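Local coordinates for protein zebrafish RNase5 (Danio rerio, PDB 3LJE) that probably cleaves RNA as a secreted ribonuclease of the pancreatic RNase A superfamily, close to the angiogenins, at residues A[18-23]-A[33-38]. Residues are numbered along the deposited sequence; the frame is centred on the assembly and turned at random.
With ACT (acetate ion), chain B; SO4 (sulfate ion), chain C.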
# COMPACT_ATOMS: atom_id res chain seq x y z
N HIS A 18 -2.99 -0.98 0.54
CA HIS A 18 -2.24 0.26 0.46
C HIS A 18 -2.96 1.58 0.33
O HIS A 18 -2.29 2.65 0.27
CB HIS A 18 -1.22 0.16 -0.73
CG HIS A 18 -0.25 -0.99 -0.55
ND1 HIS A 18 0.66 -1.02 0.47
CD2 HIS A 18 -0.12 -2.17 -1.22
CE1 HIS A 18 1.34 -2.16 0.44
NE2 HIS A 18 0.89 -2.88 -0.58
N VAL A 19 -4.28 1.56 0.37
CA VAL A 19 -5.01 2.82 0.19
C VAL A 19 -5.93 3.03 1.39
O VAL A 19 -6.90 2.23 1.63
CB VAL A 19 -5.87 2.77 -1.10
CG1 VAL A 19 -6.62 4.09 -1.34
CG2 VAL A 19 -4.95 2.54 -2.41
N ASP A 20 -5.64 4.07 2.16
CA ASP A 20 -6.56 4.35 3.26
C ASP A 20 -6.33 5.84 3.75
O ASP A 20 -5.40 6.14 4.50
CB ASP A 20 -6.31 3.40 4.47
CG ASP A 20 -7.36 3.61 5.54
OD1 ASP A 20 -7.51 2.71 6.39
OD2 ASP A 20 -8.06 4.67 5.46
N ALA A 21 -7.16 6.75 3.24
CA ALA A 21 -7.00 8.19 3.59
C ALA A 21 -7.11 8.46 5.06
O ALA A 21 -6.61 9.50 5.51
CB ALA A 21 -8.13 9.06 2.86
N ASP A 22 -7.81 7.60 5.83
CA ASP A 22 -8.02 7.93 7.24
C ASP A 22 -7.04 7.13 8.14
O ASP A 22 -7.13 7.11 9.37
CB ASP A 22 -9.46 7.59 7.65
CG ASP A 22 -10.03 6.45 6.84
OD1 ASP A 22 -9.99 5.27 7.25
OD2 ASP A 22 -10.52 6.74 5.72
N MET A 23 -6.04 6.51 7.51
CA MET A 23 -5.08 5.75 8.34
C MET A 23 -4.28 6.66 9.27
O MET A 23 -4.12 7.90 8.97
CB MET A 23 -4.12 5.02 7.43
CG MET A 23 -3.18 4.16 8.12
SD MET A 23 -4.02 2.84 9.23
CE MET A 23 -2.52 2.18 9.78
N SER A 33 -4.59 -6.16 11.00
CA SER A 33 -5.44 -7.27 11.40
C SER A 33 -6.79 -7.32 10.62
O SER A 33 -7.08 -8.30 9.97
CB SER A 33 -5.69 -7.13 12.92
OG SER A 33 -6.67 -8.08 13.26
N ILE A 34 -7.56 -6.24 10.65
CA ILE A 34 -8.90 -6.30 10.04
C ILE A 34 -8.79 -6.42 8.48
O ILE A 34 -9.62 -7.08 7.88
CB ILE A 34 -9.74 -5.03 10.42
CG1 ILE A 34 -11.24 -5.31 10.09
CG2 ILE A 34 -9.30 -3.74 9.67
CD1 ILE A 34 -12.11 -3.98 10.46
N LYS A 35 -7.70 -5.90 7.88
CA LYS A 35 -7.59 -5.98 6.37
C LYS A 35 -6.90 -7.29 6.05
O LYS A 35 -6.65 -7.65 4.86
CB LYS A 35 -6.77 -4.76 5.83
CG LYS A 35 -7.48 -3.31 6.04
CD LYS A 35 -6.40 -2.21 5.87
CE LYS A 35 -6.93 -0.80 6.35
NZ LYS A 35 -7.88 -0.29 5.34
N LYS A 36 -6.61 -8.06 7.09
CA LYS A 36 -5.98 -9.33 6.86
C LYS A 36 -4.69 -9.28 6.00
O LYS A 36 -4.47 -10.11 5.06
CB LYS A 36 -6.99 -10.30 6.19
CG LYS A 36 -8.24 -10.50 7.05
CD LYS A 36 -9.01 -11.81 6.53
CE LYS A 36 -9.88 -12.47 7.61
NZ LYS A 36 -10.73 -11.48 8.30
N ILE A 37 -3.80 -8.38 6.36
CA ILE A 37 -2.61 -8.22 5.54
C ILE A 37 -1.52 -9.08 6.14
O ILE A 37 -1.00 -8.73 7.21
CB ILE A 37 -2.17 -6.79 5.54
CG1 ILE A 37 -3.36 -5.99 4.95
CG2 ILE A 37 -0.83 -6.56 4.68
CD1 ILE A 37 -3.14 -4.49 5.13
N THR A 38 -1.19 -10.18 5.47
CA THR A 38 -0.13 -11.10 5.99
C THR A 38 1.02 -11.19 5.01
O THR A 38 0.97 -10.59 3.97
CB THR A 38 -0.70 -12.52 6.17
OG1 THR A 38 -1.19 -12.98 4.93
CG2 THR A 38 -1.83 -12.52 7.12
C ACT B . -2.79 -10.89 1.96
O ACT B . -3.71 -11.11 1.14
OXT ACT B . -2.32 -9.76 2.22
CH3 ACT B . -2.19 -12.09 2.69
S SO4 C . 2.82 -5.17 -2.39
O1 SO4 C . 4.20 -4.55 -1.89
O2 SO4 C . 2.04 -4.29 -3.42
O3 SO4 C . 3.10 -6.53 -3.01
O4 SO4 C . 2.00 -5.40 -1.06
O HOH W 1 -6.64 -0.13 3.07
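A surface salt bridge between Lys-35 and Asp-20 ties the end of helix 28-34 of this RNase A fold to the loop after helix 8-18. In one of its two conformers, Lys-35 NZ donates to Asp-20 OD1 at 3.2 Å, coming in from above the carboxylate, 45° out of its plane. The lysine chain is extended through its middle torsions and bent at the last (chi4 -74°), which places NZ on OD1. A water joins the two segments a second time: it accepts from Lys-35 NZ at 2.6 Å and lies 2.8 Å from Val-19 O, to which it probably donates, so the ammonium reaches both the acid and, through water, the backbone just before it. On the aspartate side, OD2 of Asp-20 accepts from Asp-22 N at 3.0 Å. That Asx turn sits within the type I beta turn from Asp-20 to Met-23 and helps fix the rotation of the carboxylate that meets the lysine. An asparagine in place of Asp-20 would keep an oxygen but not the charge, and is likely to leave the Lys-35 ammonium without its salt-bridge mate, freer to turn away. Where this loop begins, His-18 NE2 points a nearly straight bond (170°) at sulfate O4, 2.8 Å away in the ring plane; Lys-46 and Tyr-119 N also hold the ion, consistent with a phosphate-binding active site as in RNase A. Lys-35 directly follows helix 28-34, and Lys-36, with positive phi, closes that end in a Schellman motif. The bridge thus spans the outlets of helices 8-18 and 28-34, while strand 48-52 backs both segments: Met-23, Lys-35 and Ile-37 all touch Phe-51, and Asp-20 pairs through its backbone with Ile-52.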